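BIFUNCTIONAL PROTEIN Proline utilization A (PutA) (PDB 5UX5) oxidises proline to glutamate in two steps, pairing an FAD-dependent proline dehydrogenase with an NAD-dependent L-glutamate-gamma-semialdehyde dehydrogenase in a single chain. Local coordinates at residues A[306-311]-A[1064-1069]; A[529-534]-A[559-564]; A[747-752]-A[787-792]; A[1027-1032]-A[1037-1042]. All blocks are in the same frame, centred on the assembly; numbering follows the deposited sequence.

The four contacts show how chemistry follows place in the fold. Contact 1 spans the longest stretch of chain, bringing a helix of the proline dehydrogenase barrel against the tail near the C-terminus through a valine and a histidine ring. Contacts 2 and 3 both belong to the aldehyde dehydrogenase part of the chain yet have no helix or strand in common: 529-534 with 559-564 is a buried, largely aliphatic helix pair, whereas 747-752 with 787-792 sits partly at the surface and sets an arginine over a valine. Contact 4, with its centre about 46 Å from that of contact 1, is again mostly buried and joins helix to strand, adding a weak backbone hydrogen bond and a tyrosine-aspartate pair of doubtful geometry to its apolar middle.

Contact 1: A[306-311]-A[1064-1069]; sequences EKVDAE and TNHRFG
V308 lays its CG2 methyl over the face of the H1066 imidazole, a CH-pi contact that ties helix 303-313 of the proline dehydrogenase TIM barrel to the tail following strand 1056-1064. CG2 of V308 lies 3.9 Å from the centroid of the H1066 ring and only 11° off its normal. The other branch works alongside it: V308 CG1 comes within 3.7 Å of H1066 NE2, giving the ring two methyl neighbours. V308 CG2 also approaches the CA of G1069, at 4.3 Å, where no side chain intervenes. Across the ring, T1064 CG2 covers the opposite face toward its rim, leaving the imidazole sandwiched between aliphatic groups.

In the next shell, C964 packs on both V308 and H1066. Within the turn, R1067 forms a salt bridge with D705 and F1068 a cation-pi contact with R417, which attaches the tail to the aldehyde dehydrogenase and proline dehydrogenase parts of the chain. The ring itself is reached through a chi1 of 59°, with CG between the backbone N and the carbonyl carbon. A bond inside the tail probably helps fix its rotation: G1069 N donates to H1066 ND1 at 3.1 Å, from 30° outside the ring plane.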
loop_
_atom_site.group_PDB
_atom_site.type_symbol
_atom_site.label_atom_id
_atom_site.label_comp_id
_atom_site.label_asym_id
_atom_site.label_seq_id
_atom_site.Cartn_x
_atom_site.Cartn_y
_atom_site.Cartn_z
ATOM N N GLU A 306 10.552 -5.701 7.857
ATOM C CA GLU A 306 10.749 -4.347 8.354
ATOM C C GLU A 306 11.403 -3.456 7.307
ATOM O O GLU A 306 11.084 -2.266 7.227
ATOM C CB GLU A 306 11.588 -4.378 9.623
ATOM C CG GLU A 306 10.857 -4.772 10.874
ATOM C CD GLU A 306 9.846 -3.737 11.284
ATOM O OE1 GLU A 306 9.890 -2.594 10.769
ATOM O OE2 GLU A 306 9.008 -4.069 12.141
ATOM N N LYS A 307 12.293 -4.016 6.484
ATOM C CA LYS A 307 12.928 -3.221 5.442
ATOM C C LYS A 307 11.968 -2.994 4.272
ATOM O O LYS A 307 11.912 -1.886 3.714
ATOM C CB LYS A 307 14.205 -3.921 4.956
ATOM C CG LYS A 307 15.324 -4.124 6.005
ATOM C CD LYS A 307 16.699 -4.307 5.392
ATOM C CE LYS A 307 17.749 -4.578 6.482
ATOM N NZ LYS A 307 19.218 -4.443 6.146
ATOM N N VAL A 308 11.168 -4.010 3.921
ATOM C CA VAL A 308 10.133 -3.826 2.899
ATOM C C VAL A 308 9.158 -2.727 3.315
ATOM O O VAL A 308 8.815 -1.851 2.519
ATOM C CB VAL A 308 9.397 -5.148 2.597
ATOM C CG1 VAL A 308 8.095 -4.842 1.887
ATOM C CG2 VAL A 308 10.263 -6.125 1.758
ATOM N N ASP A 309 8.647 -2.795 4.549
ATOM C CA ASP A 309 7.704 -1.786 5.040
ATOM C C ASP A 309 8.275 -0.374 4.876
ATOM O O ASP A 309 7.552 0.569 4.523
ATOM C CB ASP A 309 7.355 -2.070 6.510
ATOM C CG ASP A 309 6.196 -1.228 7.012
ATOM O OD1 ASP A 309 5.258 -1.028 6.236
ATOM O OD2 ASP A 309 6.194 -0.761 8.169
ATOM N N ALA A 310 9.571 -0.213 5.168
ATOM C CA ALA A 310 10.241 1.073 5.022
ATOM C C ALA A 310 10.368 1.481 3.556
ATOM O O ALA A 310 9.976 2.595 3.176
ATOM C CB ALA A 310 11.620 1.028 5.689
ATOM N N GLU A 311 10.918 0.601 2.711
ATOM C CA GLU A 311 11.168 1.014 1.332
ATOM C C GLU A 311 9.862 1.382 0.614
ATOM O O GLU A 311 9.827 2.346 -0.157
ATOM C CB GLU A 311 11.924 -0.080 0.562
ATOM C CG GLU A 311 12.241 0.332 -0.901
ATOM C CD GLU A 311 12.939 -0.753 -1.693
ATOM O OE1 GLU A 311 13.813 -0.418 -2.527
ATOM O OE2 GLU A 311 12.611 -1.944 -1.489
ATOM N N THR A 1064 5.150 -7.651 -6.808
ATOM C CA THR A 1064 5.893 -7.906 -5.585
ATOM C C THR A 1064 7.100 -8.765 -5.924
ATOM O O THR A 1064 6.994 -9.705 -6.707
ATOM C CB THR A 1064 4.981 -8.576 -4.544
ATOM O OG1 THR A 1064 3.868 -7.714 -4.316
ATOM C CG2 THR A 1064 5.687 -8.770 -3.192
ATOM N N ASN A 1065 8.269 -8.400 -5.376
ATOM C CA ASN A 1065 9.528 -9.055 -5.712
ATOM C C ASN A 1065 9.981 -10.069 -4.680
ATOM O O ASN A 1065 10.818 -10.927 -4.994
ATOM C CB ASN A 1065 10.647 -8.023 -5.834
ATOM C CG ASN A 1065 10.748 -7.447 -7.201
ATOM O OD1 ASN A 1065 10.438 -8.106 -8.193
ATOM N ND2 ASN A 1065 11.195 -6.202 -7.276
ATOM N N HIS A 1066 9.436 -10.003 -3.477
ATOM C CA HIS A 1066 9.934 -10.740 -2.334
ATOM C C HIS A 1066 8.932 -11.816 -1.928
ATOM O O HIS A 1066 7.753 -11.754 -2.280
ATOM C CB HIS A 1066 10.212 -9.762 -1.187
ATOM C CG HIS A 1066 9.006 -8.987 -0.757
ATOM N ND1 HIS A 1066 8.132 -9.438 0.213
ATOM C CD2 HIS A 1066 8.500 -7.809 -1.196
ATOM C CE1 HIS A 1066 7.151 -8.563 0.364
ATOM N NE2 HIS A 1066 7.348 -7.566 -0.480
ATOM N N ARG A 1067 9.425 -12.827 -1.206
ATOM C CA ARG A 1067 8.598 -13.855 -0.557
ATOM C C ARG A 1067 8.777 -13.702 0.951
ATOM O O ARG A 1067 9.714 -14.260 1.532
ATOM C CB ARG A 1067 8.970 -15.278 -1.023
ATOM C CG ARG A 1067 8.198 -16.412 -0.315
ATOM C CD ARG A 1067 6.927 -16.816 -1.089
ATOM N NE ARG A 1067 5.977 -17.590 -0.282
ATOM C CZ ARG A 1067 4.837 -17.115 0.212
ATOM N NH1 ARG A 1067 4.479 -15.852 -0.019
ATOM N NH2 ARG A 1067 4.057 -17.913 0.929
ATOM N N PHE A 1068 7.874 -12.944 1.582
ATOM C CA PHE A 1068 8.019 -12.593 2.995
ATOM C C PHE A 1068 9.364 -11.934 3.256
ATOM O O PHE A 1068 10.032 -12.229 4.247
ATOM C CB PHE A 1068 7.855 -13.819 3.887
ATOM C CG PHE A 1068 6.450 -14.284 4.002
ATOM C CD1 PHE A 1068 5.493 -13.466 4.584
ATOM C CD2 PHE A 1068 6.068 -15.510 3.477
ATOM C CE1 PHE A 1068 4.186 -13.880 4.683
ATOM C CE2 PHE A 1068 4.755 -15.935 3.572
ATOM C CZ PHE A 1068 3.807 -15.116 4.173
ATOM N N GLY A 1069 9.781 -11.061 2.331
ATOM C CA GLY A 1069 10.983 -10.278 2.477
ATOM C C GLY A 1069 12.197 -10.800 1.733
ATOM O O GLY A 1069 13.118 -10.023 1.471
#

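Contact 2: A[529-534]-A[559-564]; sequences DELENI and EAIDFA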
loop_
_atom_site.group_PDB
_atom_site.type_symbol
_atom_site.label_atom_id
_atom_site.label_comp_id
_atom_site.label_asym_id
_atom_site.label_seq_id
_atom_site.Cartn_x
_atom_site.Cartn_y
_atom_site.Cartn_z
ATOM N N ASP A 529 5.343 22.083 -1.160
ATOM C CA ASP A 529 5.764 22.389 0.206
ATOM C C ASP A 529 4.583 22.835 1.058
ATOM O O ASP A 529 4.441 22.395 2.208
ATOM C CB ASP A 529 6.843 23.476 0.213
ATOM C CG ASP A 529 8.195 22.985 -0.290
ATOM O OD1 ASP A 529 8.348 21.767 -0.537
ATOM O OD2 ASP A 529 9.109 23.827 -0.434
ATOM N N GLU A 530 3.721 23.708 0.502
ATOM C CA GLU A 530 2.586 24.246 1.254
ATOM C C GLU A 530 1.496 23.208 1.470
ATOM O O GLU A 530 0.826 23.217 2.510
ATOM C CB GLU A 530 1.986 25.458 0.547
ATOM C CG GLU A 530 2.860 26.694 0.517
ATOM C CD GLU A 530 3.068 27.273 1.889
ATOM O OE1 GLU A 530 2.392 26.827 2.847
ATOM O OE2 GLU A 530 3.922 28.177 2.013
ATOM N N LEU A 531 1.297 22.303 0.520
ATOM C CA LEU A 531 0.351 21.226 0.774
ATOM C C LEU A 531 0.785 20.420 1.983
ATOM O O LEU A 531 -0.038 20.102 2.848
ATOM C CB LEU A 531 0.206 20.327 -0.458
ATOM C CG LEU A 531 -0.643 20.906 -1.575
ATOM C CD1 LEU A 531 -0.555 20.019 -2.786
ATOM C CD2 LEU A 531 -2.060 20.988 -1.100
ATOM N N GLU A 532 2.088 20.125 2.084
ATOM C CA GLU A 532 2.609 19.358 3.215
ATOM C C GLU A 532 2.328 20.054 4.550
ATOM O O GLU A 532 1.944 19.397 5.520
ATOM C CB GLU A 532 4.111 19.117 3.024
ATOM C CG GLU A 532 4.714 18.141 4.003
ATOM C CD GLU A 532 4.049 16.764 3.957
ATOM O OE1 GLU A 532 3.188 16.504 4.843
ATOM O OE2 GLU A 532 4.376 15.958 3.035
ATOM N N ASN A 533 2.455 21.392 4.592
ATOM C CA ASN A 533 2.230 22.167 5.812
ATOM C C ASN A 533 0.787 22.079 6.301
ATOM O O ASN A 533 0.532 22.230 7.501
ATOM C CB ASN A 533 2.598 23.632 5.585
ATOM C CG ASN A 533 4.052 23.821 5.251
ATOM O OD1 ASN A 533 4.896 22.998 5.600
ATOM N ND2 ASN A 533 4.352 24.886 4.521
ATOM N N ILE A 534 -0.171 21.923 5.401
ATOM C CA ILE A 534 -1.565 21.780 5.786
ATOM C C ILE A 534 -2.047 20.329 5.659
ATOM O O ILE A 534 -3.254 20.089 5.569
ATOM C CB ILE A 534 -2.475 22.746 5.013
ATOM C CG1 ILE A 534 -2.333 22.546 3.509
ATOM C CG2 ILE A 534 -2.227 24.168 5.400
ATOM C CD1 ILE A 534 -3.336 23.341 2.750
ATOM N N GLU A 559 -0.288 11.851 -2.583
ATOM C CA GLU A 559 -0.495 11.875 -4.022
ATOM C C GLU A 559 -0.595 13.313 -4.523
ATOM O O GLU A 559 -0.026 13.662 -5.570
ATOM C CB GLU A 559 -1.737 11.052 -4.392
ATOM C CG GLU A 559 -1.806 10.592 -5.870
ATOM C CD GLU A 559 -3.024 9.719 -6.197
ATOM O OE1 GLU A 559 -4.007 9.783 -5.454
ATOM O OE2 GLU A 559 -3.010 8.947 -7.183
ATOM N N ALA A 560 -1.311 14.168 -3.788
ATOM C CA ALA A 560 -1.460 15.546 -4.236
ATOM C C ALA A 560 -0.122 16.271 -4.208
ATOM O O ALA A 560 0.162 17.099 -5.078
ATOM C CB ALA A 560 -2.495 16.278 -3.380
ATOM N N ILE A 561 0.712 15.994 -3.209
ATOM C CA ILE A 561 2.040 16.589 -3.204
ATOM C C ILE A 561 2.893 16.020 -4.343
ATOM O O ILE A 561 3.585 16.761 -5.058
ATOM C CB ILE A 561 2.672 16.416 -1.812
ATOM C CG1 ILE A 561 1.815 17.196 -0.808
ATOM C CG2 ILE A 561 4.093 16.968 -1.793
ATOM C CD1 ILE A 561 2.109 16.977 0.659
ATOM N N ASP A 562 2.843 14.704 -4.543
ATOM C CA ASP A 562 3.620 14.088 -5.611
ATOM C C ASP A 562 3.238 14.634 -6.985
ATOM O O ASP A 562 4.113 14.824 -7.836
ATOM C CB ASP A 562 3.471 12.564 -5.585
ATOM C CG ASP A 562 4.224 11.905 -4.426
ATOM O OD1 ASP A 562 4.944 12.599 -3.670
ATOM O OD2 ASP A 562 4.096 10.670 -4.279
ATOM N N PHE A 563 1.941 14.862 -7.242
ATOM C CA PHE A 563 1.567 15.407 -8.548
ATOM C C PHE A 563 2.285 16.730 -8.813
ATOM O O PHE A 563 2.754 16.974 -9.929
ATOM C CB PHE A 563 0.057 15.583 -8.676
ATOM C CG PHE A 563 -0.691 14.307 -8.969
ATOM C CD1 PHE A 563 -0.224 13.401 -9.905
ATOM C CD2 PHE A 563 -1.876 14.004 -8.279
ATOM C CE1 PHE A 563 -0.940 12.195 -10.167
ATOM C CE2 PHE A 563 -2.582 12.811 -8.516
ATOM C CZ PHE A 563 -2.120 11.899 -9.451
ATOM N N ALA A 564 2.366 17.607 -7.811
ATOM C CA ALA A 564 3.025 18.892 -8.018
ATOM C C ALA A 564 4.495 18.708 -8.378
ATOM O O ALA A 564 4.993 19.335 -9.315
ATOM C CB ALA A 564 2.881 19.772 -6.780
#
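I561 overlaps the flank of helix 517-533 with its CG1 branch; a chi1 of -63° sets CG1 beside the backbone N, swinging the CD1 end across to the neighbouring helix. I561 CG1 settles 3.5 Å from L531 CB. At the end of the branch, CD1 of I561 lies against the backbone turn itself, 3.5 Å from E532 N, and also meets the side chain of E532, whose OE2 is 3.4 Å from that CD1. The two side chains cross at about a right angle, the glutamate passing over the methyl with a bend at chi2. Its carboxylate borders the apolar patch, and the charge is met by R535 NE, which forms a salt bridge with E532 OE1, while the isoleucine stays buried.

One residue earlier, L531 also uses its CD1 branch. This extends to A560, 3.8 Å from A560 O and 4.3 Å from A560 CB, where the small side chain lets the leucine approach the backbone of the second helix. No hydrogen bond crosses between the two segments. A polar tie between the two helices comes from D529, whose OD1 forms a salt bridge with R565.

The axes of 529-533 and 559-564 run nearly antiparallel, at 168° and 9.2 Å apart at their closest; helix 535-544, with I534 at its N-cap, intervenes between the two helices along the chain. On its remaining sides L531 touches L602 and F606 of helix 599-611 and A633 of helix 624-636, placing the pair in a layer of helices within the aldehyde dehydrogenase fold.

Contact 3: A[747-752]-A[787-792]; sequences ATRTLR and WLVKPE
R749 starts with CG beside its backbone N (chi1 -60°) and then runs extended from CG to NE, a course that carries the guanidinium off helix 740-750 and over V789. The valine answers with CG1 anti to its own backbone N (chi1 176°) and CG2 beside that nitrogen, which presents both methyls to the arginine. V789 CG2 sits over the centre of the guanidinium face, 3.7 Å from R749 CZ, while V789 CG1 lies 3.5 Å from R749 NH1. The aliphatic stem takes part as well, R749 CG coming within 4.0 Å of V789 CG2.

A carbonyl adds a polar note. R749 NH2 lies 3.0 Å from L788 O, but the angle is poor and the pair does not count as a hydrogen bond; the oxygen stands obliquely to the guanidinium. The carbonyl belongs to a classic beta bulge, in which L788 and V789 both face I805 of strand 804-807, and the chain turns a corner at L788. Their side chains also rest on I745, one turn earlier on the helix that bears R749. Just past the end of the helix, R752 forms a salt bridge with D164, linking this region to the proline dehydrogenase part of the chain.

Chemically, then, this is a cation spread over a methyl group; with no hydrogen bond or ion pair between the segments, the contact probably rests mainly on van der Waals packing. E792 OE1 stays 5.7 Å from R749 NH1, too far for an ion pair, though its opposite charge may still favour the arginine's position. R749 is exposed while V789 is buried, so the guanidinium covers the valine and its charge probably stays in contact with solvent.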
loop_
_atom_site.group_PDB
_atom_site.type_symbol
_atom_site.label_atom_id
_atom_site.label_comp_id
_atom_site.label_asym_id
_atom_site.label_seq_id
_atom_site.Cartn_x
_atom_site.Cartn_y
_atom_site.Cartn_z
ATOM N N ALA A 747 -12.136 -12.233 7.523
ATOM C CA ALA A 747 -11.591 -10.881 7.450
ATOM C C ALA A 747 -12.678 -9.844 7.161
ATOM O O ALA A 747 -12.620 -8.717 7.662
ATOM C CB ALA A 747 -10.494 -10.838 6.391
ATOM N N THR A 748 -13.654 -10.184 6.317
ATOM C CA THR A 748 -14.680 -9.208 5.956
ATOM C C THR A 748 -15.630 -8.933 7.121
ATOM O O THR A 748 -15.962 -7.775 7.410
ATOM C CB THR A 748 -15.433 -9.702 4.724
ATOM O OG1 THR A 748 -14.493 -9.888 3.675
ATOM C CG2 THR A 748 -16.446 -8.683 4.265
ATOM N N ARG A 749 -16.087 -9.985 7.802
ATOM C CA ARG A 749 -16.907 -9.780 8.991
ATOM C C ARG A 749 -16.171 -8.962 10.059
ATOM O O ARG A 749 -16.823 -8.384 10.932
ATOM C CB ARG A 749 -17.363 -11.122 9.557
ATOM C CG ARG A 749 -18.192 -11.971 8.600
ATOM C CD ARG A 749 -19.033 -13.031 9.369
ATOM N NE ARG A 749 -19.906 -13.855 8.517
ATOM C CZ ARG A 749 -21.044 -13.443 7.935
ATOM N NH1 ARG A 749 -21.491 -12.190 8.070
ATOM N NH2 ARG A 749 -21.750 -14.295 7.196
ATOM N N THR A 750 -14.829 -8.904 10.024
ATOM C CA THR A 750 -14.067 -8.193 11.050
ATOM C C THR A 750 -13.912 -6.682 10.795
ATOM O O THR A 750 -13.628 -5.939 11.737
ATOM C CB THR A 750 -12.688 -8.863 11.222
ATOM O OG1 THR A 750 -12.876 -10.218 11.638
ATOM C CG2 THR A 750 -11.838 -8.186 12.275
ATOM N N LEU A 751 -14.115 -6.192 9.578
ATOM C CA LEU A 751 -14.012 -4.754 9.339
ATOM C C LEU A 751 -14.950 -3.951 10.236
ATOM O O LEU A 751 -16.135 -4.271 10.365
ATOM C CB LEU A 751 -14.318 -4.443 7.879
ATOM C CG LEU A 751 -13.264 -4.873 6.882
ATOM C CD1 LEU A 751 -13.876 -4.871 5.501
ATOM C CD2 LEU A 751 -12.073 -3.919 6.970
ATOM N N ARG A 752 -14.425 -2.864 10.807
ATOM C CA ARG A 752 -15.202 -1.975 11.671
ATOM C C ARG A 752 -15.831 -0.890 10.793
ATOM O O ARG A 752 -15.120 -0.048 10.233
ATOM C CB ARG A 752 -14.335 -1.319 12.742
ATOM C CG ARG A 752 -13.546 -2.230 13.676
ATOM C CD ARG A 752 -14.318 -3.359 14.341
ATOM N NE ARG A 752 -13.373 -4.289 14.964
ATOM C CZ ARG A 752 -13.615 -5.577 15.206
ATOM N NH1 ARG A 752 -14.795 -6.123 14.875
ATOM N NH2 ARG A 752 -12.663 -6.322 15.771
ATOM N N TRP A 787 -25.502 -14.808 -0.761
ATOM C CA TRP A 787 -24.670 -13.953 0.080
ATOM C C TRP A 787 -23.838 -14.831 1.007
ATOM O O TRP A 787 -24.395 -15.534 1.854
ATOM C CB TRP A 787 -25.503 -12.989 0.927
ATOM C CG TRP A 787 -26.106 -11.817 0.228
ATOM C CD1 TRP A 787 -27.429 -11.516 0.139
ATOM C CD2 TRP A 787 -25.412 -10.759 -0.458
ATOM N NE1 TRP A 787 -27.613 -10.347 -0.574
ATOM C CE2 TRP A 787 -26.393 -9.865 -0.951
ATOM C CE3 TRP A 787 -24.062 -10.489 -0.716
ATOM C CZ2 TRP A 787 -26.069 -8.725 -1.677
ATOM C CZ3 TRP A 787 -23.736 -9.349 -1.447
ATOM C CH2 TRP A 787 -24.735 -8.484 -1.921
ATOM N N LEU A 788 -22.508 -14.786 0.849
ATOM C CA LEU A 788 -21.616 -15.329 1.874
ATOM C C LEU A 788 -21.554 -14.398 3.074
ATOM O O LEU A 788 -21.409 -14.845 4.217
ATOM C CB LEU A 788 -20.205 -15.539 1.320
ATOM C CG LEU A 788 -20.031 -16.601 0.248
ATOM C CD1 LEU A 788 -18.568 -16.680 -0.134
ATOM C CD2 LEU A 788 -20.567 -17.926 0.750
ATOM N N VAL A 789 -21.599 -13.095 2.820
ATOM C CA VAL A 789 -21.775 -12.073 3.840
ATOM C C VAL A 789 -22.746 -11.073 3.228
ATOM O O VAL A 789 -22.493 -10.578 2.125
ATOM C CB VAL A 789 -20.444 -11.388 4.224
ATOM C CG1 VAL A 789 -20.678 -10.263 5.208
ATOM C CG2 VAL A 789 -19.425 -12.393 4.767
ATOM N N LYS A 790 -23.904 -10.797 3.924
ATOM C CA LYS A 790 -24.933 -9.919 3.345
ATOM C C LYS A 790 -24.802 -8.513 3.921
ATOM O O LYS A 790 -24.758 -8.350 5.142
ATOM C CB LYS A 790 -26.342 -10.467 3.604
ATOM C CG LYS A 790 -27.508 -9.632 2.997
ATOM C CD LYS A 790 -28.887 -10.194 3.367
ATOM C CE LYS A 790 -29.973 -9.096 3.424
ATOM N NZ LYS A 790 -30.876 -8.959 2.215
ATOM N N PRO A 791 -24.752 -7.480 3.090
ATOM C CA PRO A 791 -24.580 -6.121 3.613
ATOM C C PRO A 791 -25.749 -5.756 4.501
ATOM O O PRO A 791 -26.862 -6.219 4.289
ATOM C CB PRO A 791 -24.566 -5.251 2.356
ATOM C CG PRO A 791 -24.431 -6.209 1.208
ATOM C CD PRO A 791 -24.997 -7.496 1.638
ATOM N N GLU A 792 -25.489 -4.945 5.518
ATOM C CA GLU A 792 -26.549 -4.462 6.390
ATOM C C GLU A 792 -26.550 -2.943 6.427
ATOM O O GLU A 792 -25.490 -2.309 6.383
ATOM C CB GLU A 792 -26.403 -5.029 7.801
ATOM C CG GLU A 792 -26.947 -6.443 7.941
ATOM C CD GLU A 792 -25.972 -7.387 8.645
ATOM O OE1 GLU A 792 -25.968 -8.596 8.306
ATOM O OE2 GLU A 792 -25.207 -6.923 9.530
#

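Contact 4: A[1027-1032]-A[1037-1042]; sequences TIYEWA and SVVIDG
Y1029 and V1039 meet where helix 1026-1035 runs back over strand 1038-1040, the axes of the two short segments 8.3 Å apart at their closest and their directions at 140°. The chain reverses tightly, and S1037 N gives a weak hydrogen bond to A1032 O at 3.0 Å.

V1039 is the hub of the side chains. Its CG1, anti to the backbone N (chi1 174°), approaches Y1029 CE1 at 3.5 Å, obliquely to the ring, while its CG2 turns toward the helix and lies 4.0 Å from I1028 CG2 and 4.1 Å from A1032 CB. Nearer the reversal, the CB atoms of A1032 and S1037 come within 3.9 Å of each other. The tyrosine continues past the valine to D1041; its OH is modelled as donating to D1041 OD2 near the ring plane, but the separation is so short that the detail of the bond is doubtful. Ring and carboxylate planes are turned 65° apart.

Below this layer, I1028 and V1039 both touch I1016 of strand 1015-1018, which pairs in parallel with 1038-1040. Strand, covering helix and returning parallel strand form a beta-alpha-beta unit, the building block of Rossmann-type folds, and the contact joins its last two elements.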
loop_
_atom_site.group_PDB
_atom_site.type_symbol
_atom_site.label_atom_id
_atom_site.label_comp_id
_atom_site.label_asym_id
_atom_site.label_seq_id
_atom_site.Cartn_x
_atom_site.Cartn_y
_atom_site.Cartn_z
ATOM N N THR A 1027 -20.670 14.318 -38.161
ATOM C CA THR A 1027 -21.348 13.142 -37.647
ATOM C C THR A 1027 -20.380 12.191 -36.962
ATOM O O THR A 1027 -20.753 11.529 -35.993
ATOM C CB THR A 1027 -22.111 12.460 -38.787
ATOM O OG1 THR A 1027 -23.027 13.405 -39.351
ATOM C CG2 THR A 1027 -22.888 11.244 -38.300
ATOM N N ILE A 1028 -19.134 12.123 -37.421
ATOM C CA ILE A 1028 -18.172 11.252 -36.757
ATOM C C ILE A 1028 -17.861 11.760 -35.365
ATOM O O ILE A 1028 -17.794 10.971 -34.415
ATOM C CB ILE A 1028 -16.895 11.104 -37.591
ATOM C CG1 ILE A 1028 -17.215 10.384 -38.896
ATOM C CG2 ILE A 1028 -15.837 10.349 -36.795
ATOM C CD1 ILE A 1028 -16.267 10.723 -39.973
ATOM N N TYR A 1029 -17.662 13.076 -35.218
ATOM C CA TYR A 1029 -17.467 13.655 -33.887
ATOM C C TYR A 1029 -18.664 13.360 -32.979
ATOM O O TYR A 1029 -18.495 12.970 -31.819
ATOM C CB TYR A 1029 -17.246 15.168 -33.986
ATOM C CG TYR A 1029 -15.877 15.641 -34.426
ATOM C CD1 TYR A 1029 -14.754 15.456 -33.620
ATOM C CD2 TYR A 1029 -15.703 16.306 -35.652
ATOM C CE1 TYR A 1029 -13.490 15.914 -34.018
ATOM C CE2 TYR A 1029 -14.444 16.756 -36.064
ATOM C CZ TYR A 1029 -13.348 16.555 -35.237
ATOM O OH TYR A 1029 -12.107 16.995 -35.618
ATOM N N GLU A 1030 -19.887 13.545 -33.496
ATOM C CA GLU A 1030 -21.089 13.337 -32.683
ATOM C C GLU A 1030 -21.229 11.895 -32.261
ATOM O O GLU A 1030 -21.700 11.606 -31.151
ATOM C CB GLU A 1030 -22.339 13.749 -33.439
ATOM C CG GLU A 1030 -22.525 15.226 -33.563
ATOM C CD GLU A 1030 -23.568 15.590 -34.610
ATOM O OE1 GLU A 1030 -23.965 14.696 -35.395
ATOM O OE2 GLU A 1030 -24.004 16.762 -34.634
ATOM N N TRP A 1031 -20.857 10.972 -33.140
ATOM C CA TRP A 1031 -20.953 9.573 -32.763
ATOM C C TRP A 1031 -19.877 9.215 -31.762
ATOM O O TRP A 1031 -20.146 8.494 -30.801
ATOM C CB TRP A 1031 -20.865 8.677 -33.985
ATOM C CG TRP A 1031 -22.080 8.743 -34.851
ATOM C CD1 TRP A 1031 -23.122 9.615 -34.738
ATOM C CD2 TRP A 1031 -22.389 7.881 -35.949
ATOM N NE1 TRP A 1031 -24.061 9.358 -35.709
ATOM C CE2 TRP A 1031 -23.636 8.293 -36.464
ATOM C CE3 TRP A 1031 -21.732 6.802 -36.550
ATOM C CZ2 TRP A 1031 -24.242 7.659 -37.549
ATOM C CZ3 TRP A 1031 -22.330 6.173 -37.618
ATOM C CH2 TRP A 1031 -23.574 6.603 -38.110
ATOM N N ALA A 1032 -18.665 9.748 -31.952
ATOM C CA ALA A 1032 -17.576 9.512 -31.005
ATOM C C ALA A 1032 -17.941 9.991 -29.610
ATOM O O ALA A 1032 -17.537 9.379 -28.618
ATOM C CB ALA A 1032 -16.284 10.187 -31.474
ATOM N N SER A 1037 -15.360 7.349 -28.121
ATOM C CA SER A 1037 -14.189 7.287 -28.982
ATOM C C SER A 1037 -13.520 8.668 -29.066
ATOM O O SER A 1037 -14.042 9.677 -28.580
ATOM C CB SER A 1037 -14.585 6.795 -30.376
ATOM O OG SER A 1037 -15.272 5.559 -30.331
ATOM N N VAL A 1038 -12.352 8.719 -29.696
ATOM C CA VAL A 1038 -11.591 9.958 -29.776
ATOM C C VAL A 1038 -11.124 10.186 -31.210
ATOM O O VAL A 1038 -10.499 9.317 -31.827
ATOM C CB VAL A 1038 -10.403 9.959 -28.781
ATOM C CG1 VAL A 1038 -9.476 8.793 -29.024
ATOM C CG2 VAL A 1038 -9.645 11.268 -28.859
ATOM N N VAL A 1039 -11.460 11.347 -31.742
ATOM C CA VAL A 1039 -11.065 11.740 -33.078
ATOM C C VAL A 1039 -9.759 12.510 -32.920
ATOM O O VAL A 1039 -9.756 13.603 -32.356
ATOM C CB VAL A 1039 -12.156 12.596 -33.741
ATOM C CG1 VAL A 1039 -11.699 13.142 -35.074
ATOM C CG2 VAL A 1039 -13.439 11.807 -33.897
ATOM N N ILE A 1040 -8.653 11.929 -33.383
ATOM C CA ILE A 1040 -7.330 12.549 -33.320
ATOM C C ILE A 1040 -7.173 13.405 -34.578
ATOM O O ILE A 1040 -6.933 12.893 -35.680
ATOM C CB ILE A 1040 -6.238 11.484 -33.205
ATOM C CG1 ILE A 1040 -6.543 10.581 -31.992
ATOM C CG2 ILE A 1040 -4.871 12.111 -33.161
ATOM C CD1 ILE A 1040 -5.843 9.212 -32.006
ATOM N N ASP A 1041 -7.343 14.719 -34.432
ATOM C CA ASP A 1041 -7.540 15.556 -35.608
ATOM C C ASP A 1041 -6.443 16.602 -35.798
ATOM O O ASP A 1041 -6.622 17.536 -36.597
ATOM C CB ASP A 1041 -8.924 16.228 -35.582
ATOM C CG ASP A 1041 -9.142 17.131 -34.367
ATOM O OD1 ASP A 1041 -8.171 17.516 -33.661
ATOM O OD2 ASP A 1041 -10.313 17.512 -34.165
ATOM N N GLY A 1042 -5.331 16.488 -35.090
ATOM C CA GLY A 1042 -4.194 17.339 -35.357
ATOM C C GLY A 1042 -3.439 16.887 -36.586
ATOM O O GLY A 1042 -3.672 15.795 -37.146
#